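Local structure of exported protein (Bacteroides fragilis, 4JX0) at residues Asn65-Val71 with Glu123-Thr129; Leu139-Ala145 with Tyr166-Leu172; Glu22-Gln28 with Ala160-Ser164. The protein is of unknown function but pairs a BT_3987-like N-terminal domain with a second, discoidin-like (F5/F8 type C) domain, and binds magnesium. All blocks are in the same frame, centred on the assembly; numbering follows the deposited sequence.

Contact 1 of 3, residues Asn65-Val71 with Glu123-Thr129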
loop_
_atom_site.group_PDB
_atom_site.type_symbol
_atom_site.label_atom_id
_atom_site.label_comp_id
_atom_site.label_asym_id
_atom_site.label_seq_id
_atom_site.Cartn_x
_atom_site.Cartn_y
_atom_site.Cartn_z
ATOM N N ASN A 65 -4.406 -4.946 9.763
ATOM C CA ASN A 65 -3.883 -4.302 10.965
ATOM C C ASN A 65 -3.169 -5.321 11.884
ATOM O O ASN A 65 -2.743 -4.950 12.975
ATOM C CB ASN A 65 -5.015 -3.606 11.726
ATOM C CG ASN A 65 -6.064 -4.550 12.266
ATOM O OD1 ASN A 65 -6.405 -5.557 11.630
ATOM N ND2 ASN A 65 -6.634 -4.235 13.422
ATOM N N GLU A 66 -3.048 -6.591 11.440
ATOM C CA GLU A 66 -2.403 -7.681 12.164
ATOM C C GLU A 66 -1.156 -8.147 11.418
ATOM O O GLU A 66 -1.203 -8.297 10.199
ATOM C CB GLU A 66 -3.378 -8.853 12.313
ATOM C CG GLU A 66 -4.597 -8.531 13.158
ATOM C CD GLU A 66 -5.634 -9.634 13.194
ATOM O OE1 GLU A 66 -6.255 -9.896 12.139
ATOM O OE2 GLU A 66 -5.846 -10.219 14.283
ATOM N N LEU A 67 -0.052 -8.394 12.151
ATOM C CA LEU A 67 1.207 -8.883 11.597
ATOM C C LEU A 67 1.508 -10.211 12.241
ATOM O O LEU A 67 1.725 -10.253 13.449
ATOM C CB LEU A 67 2.328 -7.884 11.869
ATOM C CG LEU A 67 2.542 -6.829 10.807
ATOM C CD1 LEU A 67 3.219 -5.612 11.401
ATOM C CD2 LEU A 67 3.369 -7.390 9.645
ATOM N N SER A 68 1.473 -11.301 11.462
ATOM C CA SER A 68 1.740 -12.644 11.975
ATOM C C SER A 68 3.199 -13.016 11.693
ATOM O O SER A 68 3.634 -12.936 10.547
ATOM C CB SER A 68 0.787 -13.648 11.343
ATOM O OG SER A 68 0.829 -14.883 12.037
ATOM N N PHE A 69 3.963 -13.375 12.748
ATOM C CA PHE A 69 5.374 -13.751 12.655
ATOM C C PHE A 69 5.559 -15.223 12.953
ATOM O O PHE A 69 5.051 -15.693 13.964
ATOM C CB PHE A 69 6.202 -12.938 13.656
ATOM C CG PHE A 69 6.194 -11.457 13.400
ATOM C CD1 PHE A 69 7.098 -10.887 12.513
ATOM C CD2 PHE A 69 5.277 -10.635 14.031
ATOM C CE1 PHE A 69 7.083 -9.523 12.266
ATOM C CE2 PHE A 69 5.277 -9.262 13.792
ATOM C CZ PHE A 69 6.171 -8.718 12.901
ATOM N N LYS A 70 6.321 -15.936 12.112
ATOM C CA LYS A 70 6.608 -17.360 12.308
ATOM C C LYS A 70 7.737 -17.521 13.325
ATOM O O LYS A 70 8.736 -16.802 13.232
ATOM C CB LYS A 70 7.004 -17.998 10.969
ATOM C CG LYS A 70 7.016 -19.517 10.980
ATOM C CD LYS A 70 6.953 -20.112 9.563
ATOM C CE LYS A 70 8.274 -20.054 8.837
ATOM N NZ LYS A 70 8.165 -20.570 7.448
ATOM N N VAL A 71 7.587 -18.432 14.296
ATOM C CA VAL A 71 8.615 -18.685 15.308
ATOM C C VAL A 71 9.047 -20.128 15.164
ATOM O O VAL A 71 8.230 -21.016 15.387
ATOM C CB VAL A 71 8.136 -18.376 16.743
ATOM C CG1 VAL A 71 9.275 -18.563 17.746
ATOM C CG2 VAL A 71 7.549 -16.970 16.839
ATOM N N GLU A 123 7.185 -25.217 14.598
ATOM C CA GLU A 123 6.793 -23.836 14.321
ATOM C C GLU A 123 5.546 -23.424 15.087
ATOM O O GLU A 123 4.752 -24.263 15.512
ATOM C CB GLU A 123 6.507 -23.633 12.817
ATOM C CG GLU A 123 7.588 -24.121 11.863
ATOM C CD GLU A 123 7.335 -23.840 10.390
ATOM O OE1 GLU A 123 6.152 -23.724 9.995
ATOM O OE2 GLU A 123 8.321 -23.776 9.619
ATOM N N THR A 124 5.372 -22.113 15.232
ATOM C CA THR A 124 4.179 -21.485 15.809
ATOM C C THR A 124 4.120 -20.048 15.248
ATOM O O THR A 124 4.972 -19.675 14.432
ATOM C CB THR A 124 4.159 -21.565 17.355
ATOM O OG1 THR A 124 2.823 -21.360 17.804
ATOM C CG2 THR A 124 5.068 -20.550 18.024
ATOM N N THR A 125 3.117 -19.268 15.657
ATOM C CA THR A 125 2.989 -17.880 15.224
ATOM C C THR A 125 2.707 -16.996 16.427
ATOM O O THR A 125 2.044 -17.423 17.376
ATOM C CB THR A 125 1.891 -17.691 14.134
ATOM O OG1 THR A 125 0.652 -18.228 14.590
ATOM C CG2 THR A 125 2.260 -18.320 12.806
ATOM N N VAL A 126 3.196 -15.751 16.357
ATOM C CA VAL A 126 2.985 -14.713 17.360
ATOM C C VAL A 126 2.442 -13.509 16.589
ATOM O O VAL A 126 2.905 -13.245 15.478
ATOM C CB VAL A 126 4.244 -14.409 18.200
ATOM C CG1 VAL A 126 4.581 -15.590 19.097
ATOM C CG2 VAL A 126 5.434 -14.052 17.326
ATOM N N LYS A 127 1.405 -12.849 17.113
ATOM C CA LYS A 127 0.708 -11.769 16.411
ATOM C C LYS A 127 0.956 -10.398 17.032
ATOM O O LYS A 127 1.008 -10.271 18.251
ATOM C CB LYS A 127 -0.808 -12.055 16.419
ATOM C CG LYS A 127 -1.510 -11.735 15.111
ATOM C CD LYS A 127 -3.037 -11.779 15.242
ATOM C CE LYS A 127 -3.613 -13.173 15.393
ATOM N NZ LYS A 127 -5.078 -13.143 15.630
ATOM N N LEU A 128 1.069 -9.372 16.173
ATOM C CA LEU A 128 1.189 -7.967 16.548
ATOM C C LEU A 128 0.037 -7.272 15.891
ATOM O O LEU A 128 -0.036 -7.270 14.665
ATOM C CB LEU A 128 2.531 -7.378 16.093
ATOM C CG LEU A 128 2.672 -5.844 16.101
ATOM C CD1 LEU A 128 2.230 -5.222 17.429
ATOM C CD2 LEU A 128 4.086 -5.441 15.792
ATOM N N THR A 129 -0.881 -6.724 16.685
ATOM C CA THR A 129 -2.054 -6.037 16.163
ATOM C C THR A 129 -1.939 -4.541 16.458
ATOM O O THR A 129 -1.706 -4.156 17.607
ATOM C CB THR A 129 -3.323 -6.655 16.749
ATOM O OG1 THR A 129 -3.280 -8.072 16.546
ATOM C CG2 THR A 129 -4.595 -6.073 16.141
#
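F69 lays the edge of its ring along L128, CE2 lying 4.0 Å from CB of L128, with both side chains pointing the same way off the sheet. They belong to an antiparallel strand pair of the BT_3987-like N-terminal domain, a member of the E-set clan, in which segments 65-71 and 123-129 run side by side at 159°. Backbone bonds join the hydrogen-bonded pairs L67-L128, F69-V126 and V71-T124, two to each pair; the F69 N to V126 O bond, 2.9 Å, is nearly straight at 172°. Between them, CA-H...O contacts such as T125 CA to F69 O fill the non-hydrogen-bonded positions.

The two faces differ sharply. L67, F69, V71, T124, V126 and L128 form the inner one, where CG2 of V71, set beside its own backbone N and anti to the carbonyl carbon, meets CG2 of V126 at 3.6 Å, the two side chains crossing at about a right angle. F69 goes on to an edge-to-face meeting with Y166, and V126 packs on V83 and L85 of strand 81-87.

The other face, carrying E66, S68, K70, T125, K127 and T129, is polar. OE2 of E66 makes a weak salt bridge of 3.3 Å with NZ of K127. E113 on strand 110-117 is the stronger partner of K127; through these two acids the lysine links its own strand to both neighbours. E66 CG also runs alongside T129, 3.7 Å from OG1. At the other end K70 bends at chi3 (78°) toward E123 in a long salt bridge, NZ of K70 lying 3.9 Å from OE2 of E123.

Contact 2 of 3, residues Leu139-Ala145 with Tyr166-Leu172; sequences LSGYVMA and YFVKLNL
An antiparallel ladder in the large mixed sheet of the N-terminal domain joins segments 139-145 and 166-172. Y142 with L170 and M144 with V168 are its hydrogen-bonded pairs, each closed by two backbone bonds; L170 N reaches Y142 O at 2.8 Å, and V168 N reaches M144 O at 2.9 Å. G141 leads into the ladder with a positive phi of 99°, a conformation that suits glycine, and its CA packs against the carbonyl O of L170.

Side chains alternate across the sheet. Y142, M144, V168 and L170 share one face. There M144, a selenomethionine, has its CG between its own backbone N and carbonyl carbon (chi1 61°), which lays the chain alongside V168, CG to CB 3.9 Å; a bend at chi3 then turns its end. On the other face the CB of A145 approaches the F167 ring, 3.6 Å from CE1. K169, fully extended, starts on this face with its CG 3.6 Å from O of Y142.

Ahead of strand 142-150, L139 in the preceding loop meets L172, which is still in its strand; their side chains cross at about a right angle with the two CD2 atoms 3.8 Å apart. CD1 of L172 also comes to the edge of the Y142 ring, whose hydroxyl is hydrogen-bonded to N138 N.

Helices 90-93 and 96-99 cover the face of V143, A145 and F167 through L91, V92 and M98, while strand 47-54 flanks segment 166-172, taking the hydroxyl of Y166 at T48 and ND2 of N171 at E51.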
loop_
_atom_site.group_PDB
_atom_site.type_symbol
_atom_site.label_atom_id
_atom_site.label_comp_id
_atom_site.label_asym_id
_atom_site.label_seq_id
_atom_site.Cartn_x
_atom_site.Cartn_y
_atom_site.Cartn_z
ATOM N N LEU A 139 3.461 12.744 9.354
ATOM C CA LEU A 139 3.773 12.418 7.947
ATOM C C LEU A 139 5.116 11.711 7.762
ATOM O O LEU A 139 5.236 10.891 6.843
ATOM C CB LEU A 139 3.744 13.666 7.065
ATOM C CG LEU A 139 2.396 14.377 6.948
ATOM C CD1 LEU A 139 2.551 15.711 6.234
ATOM C CD2 LEU A 139 1.377 13.523 6.208
ATOM N N SER A 140 6.096 11.984 8.658
ATOM C CA SER A 140 7.415 11.326 8.652
ATOM C C SER A 140 7.285 9.800 8.848
ATOM O O SER A 140 8.202 9.050 8.499
ATOM C CB SER A 140 8.318 11.896 9.747
ATOM O OG SER A 140 8.015 13.251 10.041
ATOM N N GLY A 141 6.163 9.379 9.427
ATOM C CA GLY A 141 5.851 7.991 9.686
ATOM C C GLY A 141 6.171 7.678 11.123
ATOM O O GLY A 141 6.425 8.577 11.929
ATOM N N TYR A 142 6.131 6.397 11.447
ATOM C CA TYR A 142 6.467 5.877 12.763
ATOM C C TYR A 142 7.350 4.678 12.566
ATOM O O TYR A 142 7.305 4.052 11.507
ATOM C CB TYR A 142 5.206 5.514 13.566
ATOM C CG TYR A 142 4.275 6.681 13.796
ATOM C CD1 TYR A 142 3.363 7.069 12.827
ATOM C CD2 TYR A 142 4.290 7.386 14.994
ATOM C CE1 TYR A 142 2.513 8.149 13.024
ATOM C CE2 TYR A 142 3.435 8.462 15.210
ATOM C CZ TYR A 142 2.545 8.841 14.221
ATOM O OH TYR A 142 1.686 9.901 14.384
ATOM N N VAL A 143 8.144 4.350 13.572
ATOM C CA VAL A 143 9.060 3.220 13.496
ATOM C C VAL A 143 9.022 2.453 14.797
ATOM O O VAL A 143 8.771 3.033 15.854
ATOM C CB VAL A 143 10.492 3.699 13.145
ATOM C CG1 VAL A 143 11.135 4.477 14.289
ATOM C CG2 VAL A 143 11.371 2.533 12.724
HETATM N N MSE A 144 9.251 1.150 14.729
HETATM C CA MSE A 144 9.301 0.357 15.945
HETATM C C MSE A 144 10.105 -0.908 15.762
HETATM O O MSE A 144 10.197 -1.447 14.653
HETATM C CB MSE A 144 7.906 0.002 16.448
HETATM C CG MSE A 144 7.079 -0.813 15.479
HETATM SE SE MSE A 144 5.456 -1.416 16.340
HETATM C CE MSE A 144 6.160 -2.803 17.338
ATOM N N ALA A 145 10.671 -1.380 16.880
ATOM C CA ALA A 145 11.457 -2.601 16.946
ATOM C C ALA A 145 10.822 -3.533 17.955
ATOM O O ALA A 145 10.311 -3.077 18.983
ATOM C CB ALA A 145 12.889 -2.281 17.335
ATOM N N TYR A 166 12.905 -7.849 15.057
ATOM C CA TYR A 166 12.279 -7.400 13.811
ATOM C C TYR A 166 11.978 -5.904 13.854
ATOM O O TYR A 166 11.718 -5.361 14.928
ATOM C CB TYR A 166 10.984 -8.177 13.571
ATOM C CG TYR A 166 10.595 -8.283 12.118
ATOM C CD1 TYR A 166 9.829 -7.301 11.511
ATOM C CD2 TYR A 166 10.920 -9.400 11.372
ATOM C CE1 TYR A 166 9.439 -7.411 10.182
ATOM C CE2 TYR A 166 10.509 -9.535 10.053
ATOM C CZ TYR A 166 9.768 -8.539 9.458
ATOM O OH TYR A 166 9.430 -8.694 8.139
ATOM N N PHE A 167 12.000 -5.250 12.678
ATOM C CA PHE A 167 11.743 -3.815 12.545
ATOM C C PHE A 167 10.523 -3.556 11.671
ATOM O O PHE A 167 10.330 -4.228 10.660
ATOM C CB PHE A 167 12.971 -3.116 11.961
ATOM C CG PHE A 167 14.184 -3.310 12.836
ATOM C CD1 PHE A 167 14.334 -2.583 14.007
ATOM C CD2 PHE A 167 15.102 -4.317 12.565
ATOM C CE1 PHE A 167 15.417 -2.804 14.854
ATOM C CE2 PHE A 167 16.185 -4.543 13.415
ATOM C CZ PHE A 167 16.336 -3.783 14.556
ATOM N N VAL A 168 9.679 -2.603 12.080
ATOM C CA VAL A 168 8.466 -2.241 11.351
ATOM C C VAL A 168 8.435 -0.737 11.202
ATOM O O VAL A 168 8.690 -0.025 12.175
ATOM C CB VAL A 168 7.192 -2.768 12.062
ATOM C CG1 VAL A 168 5.936 -2.434 11.269
ATOM C CG2 VAL A 168 7.276 -4.274 12.305
ATOM N N LYS A 169 8.190 -0.252 9.970
ATOM C CA LYS A 169 8.037 1.175 9.679
ATOM C C LYS A 169 6.651 1.394 9.141
ATOM O O LYS A 169 6.240 0.732 8.179
ATOM C CB LYS A 169 9.071 1.734 8.682
ATOM C CG LYS A 169 8.800 3.216 8.348
ATOM C CD LYS A 169 9.898 3.868 7.553
ATOM C CE LYS A 169 9.627 5.330 7.306
ATOM N NZ LYS A 169 10.695 5.943 6.473
ATOM N N LEU A 170 5.937 2.344 9.741
ATOM C CA LEU A 170 4.619 2.713 9.280
ATOM C C LEU A 170 4.777 3.960 8.451
ATOM O O LEU A 170 5.012 5.029 9.005
ATOM C CB LEU A 170 3.679 2.927 10.466
ATOM C CG LEU A 170 2.235 3.234 10.129
ATOM C CD1 LEU A 170 1.600 2.116 9.325
ATOM C CD2 LEU A 170 1.440 3.481 11.383
ATOM N N ASN A 171 4.712 3.809 7.116
ATOM C CA ASN A 171 4.835 4.921 6.174
ATOM C C ASN A 171 3.462 5.580 6.033
ATOM O O ASN A 171 2.467 4.889 5.790
ATOM C CB ASN A 171 5.368 4.432 4.817
ATOM C CG ASN A 171 5.693 5.553 3.850
ATOM O OD1 ASN A 171 6.595 6.365 4.098
ATOM N ND2 ASN A 171 4.939 5.670 2.753
ATOM N N LEU A 172 3.407 6.909 6.197
ATOM C CA LEU A 172 2.157 7.651 6.147
ATOM C C LEU A 172 2.185 8.623 4.986
ATOM O O LEU A 172 3.210 9.261 4.750
ATOM C CB LEU A 172 1.978 8.381 7.479
ATOM C CG LEU A 172 0.549 8.746 7.830
ATOM C CD1 LEU A 172 0.245 8.430 9.269
ATOM C CD2 LEU A 172 0.295 10.191 7.569
#

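Contact 3 of 3, residues Glu22-Gln28 with Ala160-Ser164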
loop_
_atom_site.group_PDB
_atom_site.type_symbol
_atom_site.label_atom_id
_atom_site.label_comp_id
_atom_site.label_asym_id
_atom_site.label_seq_id
_atom_site.Cartn_x
_atom_site.Cartn_y
_atom_site.Cartn_z
ATOM N N GLU A 22 18.679 -21.913 8.236
ATOM C CA GLU A 22 19.341 -20.676 7.801
ATOM C C GLU A 22 20.826 -20.760 8.133
ATOM O O GLU A 22 21.187 -21.358 9.143
ATOM C CB GLU A 22 18.692 -19.447 8.451
ATOM C CG GLU A 22 17.271 -19.183 7.966
ATOM C CD GLU A 22 16.139 -19.896 8.685
ATOM O OE1 GLU A 22 16.372 -20.990 9.244
ATOM O OE2 GLU A 22 15.006 -19.365 8.671
ATOM N N GLU A 23 21.691 -20.220 7.270
ATOM C CA GLU A 23 23.140 -20.347 7.450
ATOM C C GLU A 23 23.643 -19.769 8.786
ATOM O O GLU A 23 24.517 -20.375 9.398
ATOM C CB GLU A 23 23.902 -19.697 6.274
ATOM C CG GLU A 23 25.397 -20.011 6.227
ATOM C CD GLU A 23 25.789 -21.479 6.294
ATOM O OE1 GLU A 23 25.134 -22.303 5.615
ATOM O OE2 GLU A 23 26.750 -21.808 7.030
ATOM N N ASP A 24 23.097 -18.632 9.240
ATOM C CA ASP A 24 23.547 -18.003 10.495
ATOM C C ASP A 24 23.236 -18.860 11.733
ATOM O O ASP A 24 24.069 -18.911 12.641
ATOM C CB ASP A 24 22.956 -16.596 10.677
ATOM C CG ASP A 24 21.448 -16.547 10.715
ATOM O OD1 ASP A 24 20.817 -16.903 9.692
ATOM O OD2 ASP A 24 20.897 -16.141 11.754
ATOM N N ILE A 25 22.057 -19.516 11.782
ATOM C CA ILE A 25 21.707 -20.360 12.929
ATOM C C ILE A 25 22.343 -21.755 12.743
ATOM O O ILE A 25 22.578 -22.421 13.745
ATOM C CB ILE A 25 20.184 -20.422 13.248
ATOM C CG1 ILE A 25 19.382 -21.142 12.170
ATOM C CG2 ILE A 25 19.608 -19.032 13.528
ATOM C CD1 ILE A 25 18.707 -22.314 12.682
ATOM N N ARG A 26 22.665 -22.180 11.495
ATOM C CA ARG A 26 23.377 -23.445 11.253
ATOM C C ARG A 26 24.806 -23.337 11.816
ATOM O O ARG A 26 25.334 -24.331 12.311
ATOM C CB ARG A 26 23.411 -23.802 9.754
ATOM C CG ARG A 26 23.921 -25.223 9.466
ATOM C CD ARG A 26 24.231 -25.495 7.998
ATOM N NE ARG A 26 23.173 -26.272 7.341
ATOM C CZ ARG A 26 22.126 -25.773 6.684
ATOM N NH1 ARG A 26 21.964 -24.456 6.570
ATOM N NH2 ARG A 26 21.230 -26.586 6.133
ATOM N N GLU A 27 25.419 -22.131 11.756
ATOM C CA GLU A 27 26.747 -21.872 12.328
ATOM C C GLU A 27 26.685 -21.951 13.853
ATOM O O GLU A 27 27.585 -22.530 14.450
ATOM C CB GLU A 27 27.300 -20.501 11.895
ATOM C CG GLU A 27 27.840 -20.478 10.474
ATOM C CD GLU A 27 28.268 -19.111 9.965
ATOM O OE1 GLU A 27 28.398 -18.176 10.787
ATOM O OE2 GLU A 27 28.489 -18.982 8.738
ATOM N N GLN A 28 25.632 -21.383 14.485
ATOM C CA GLN A 28 25.436 -21.451 15.942
ATOM C C GLN A 28 25.265 -22.889 16.411
ATOM O O GLN A 28 25.757 -23.244 17.485
ATOM C CB GLN A 28 24.208 -20.656 16.408
ATOM C CG GLN A 28 24.418 -19.162 16.594
ATOM C CD GLN A 28 23.327 -18.585 17.469
ATOM O OE1 GLN A 28 22.464 -17.819 17.006
ATOM N NE2 GLN A 28 23.348 -18.938 18.763
ATOM N N ALA A 160 17.913 -17.600 19.706
ATOM C CA ALA A 160 19.130 -17.461 18.896
ATOM C C ALA A 160 19.721 -16.047 18.988
ATOM O O ALA A 160 18.991 -15.078 19.215
ATOM C CB ALA A 160 18.842 -17.806 17.445
ATOM N N ARG A 161 21.052 -15.935 18.836
ATOM C CA ARG A 161 21.755 -14.647 18.906
ATOM C C ARG A 161 21.205 -13.703 17.821
ATOM O O ARG A 161 20.727 -12.607 18.128
ATOM C CB ARG A 161 23.284 -14.855 18.764
ATOM C CG ARG A 161 23.897 -15.535 19.989
ATOM C CD ARG A 161 25.253 -16.165 19.738
ATOM N NE ARG A 161 25.720 -16.901 20.918
ATOM C CZ ARG A 161 26.874 -17.562 21.008
ATOM N NH1 ARG A 161 27.716 -17.590 19.976
ATOM N NH2 ARG A 161 27.197 -18.198 22.128
ATOM N N THR A 162 21.205 -14.192 16.575
ATOM C CA THR A 162 20.659 -13.513 15.402
ATOM C C THR A 162 19.220 -13.995 15.169
ATOM O O THR A 162 18.802 -14.954 15.809
ATOM C CB THR A 162 21.545 -13.830 14.206
ATOM O OG1 THR A 162 21.629 -15.251 14.084
ATOM C CG2 THR A 162 22.939 -13.247 14.351
ATOM N N ARG A 163 18.473 -13.351 14.258
ATOM C CA ARG A 163 17.082 -13.700 13.915
ATOM C C ARG A 163 16.144 -13.746 15.156
ATOM O O ARG A 163 15.259 -14.594 15.226
ATOM C CB ARG A 163 17.014 -15.027 13.127
ATOM C CG ARG A 163 17.693 -14.932 11.777
ATOM C CD ARG A 163 17.593 -16.192 10.946
ATOM N NE ARG A 163 18.020 -15.965 9.559
ATOM C CZ ARG A 163 17.281 -15.405 8.604
ATOM N NH1 ARG A 163 16.040 -15.000 8.864
ATOM N NH2 ARG A 163 17.773 -15.251 7.379
ATOM N N SER A 164 16.337 -12.828 16.116
ATOM C CA SER A 164 15.505 -12.717 17.323
ATOM C C SER A 164 14.758 -11.377 17.408
ATOM O O SER A 164 13.926 -11.220 18.305
ATOM C CB SER A 164 16.363 -12.881 18.574
ATOM O OG SER A 164 17.411 -11.924 18.636
#
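The carboxylate of D24 is gripped at both oxygens by the loop 160-164. OG1 of T162 donates to the anti lone pair of OD2 of D24, at 2.6 Å, and NE of R163 donates to OD1 of D24 at 3.0 Å from the syn side, with an N-H...O angle of 155°. OD1 lies in the guanidinium plane at its edge, although the carboxylate and guanidinium planes are turned 40° apart. Two neighbouring loop residues thus fix the rotation of one acid, which stands in the first turn of helix 23-31, where a chi1 of 60° tucks CG over the backbone and turns the carboxylate to the loop.

E22, at the N-cap position of that helix, uses its aliphatic part here: CG rests over one face of the R163 guanidinium, 3.7 Å from NE. Its OE2 contributes charge alone, well out of the guanidinium plane, and its OE1 is hydrogen-bonded to the Y39 hydroxyl. R163 also makes a cation-pi contact with Y42.

One turn along the helix, Q28 extends beyond CG to bring OE1 to the backbone N of R161 at 3.0 Å. The other branch of the same amide, NE2, lies against the aliphatic CG-CD part of R161, 3.5 Å from CD. Between the two polar attachments CG2 of I25 meets CB of A160 at 4.2 Å, a small apolar patch that Y39 of strand 36-41 adjoins.

The helix is therefore docked on the edge of the sheet mainly by polar bonds. With D24 in the first turn, the positive end of the helix dipole would probably stabilise its negative charge, and R163 would be expected to favour a charged D24 further; the nearby R163 charge may also favour an ionised E22.

How the contacts relate
Contacts 1 and 2 are both antiparallel strand pairs of the same mixed sheet, their centres about 17 Å apart, and their apolar faces meet: L128 packs on M144, and L67 on V168. Contact 2 is the more buried, with helices over one face, whereas contact 1 keeps a polar, partly exposed face with ion pairs. Contact 3 is different in kind, a helix held at the periphery by bonds from its side chains to both side chains and backbone of a loop, with little apolar surface. It adjoins contact 2 in sequence, since the loop 160-164 leads into strand 165-174, and its two segments enclose contact 1 along the chain without touching it.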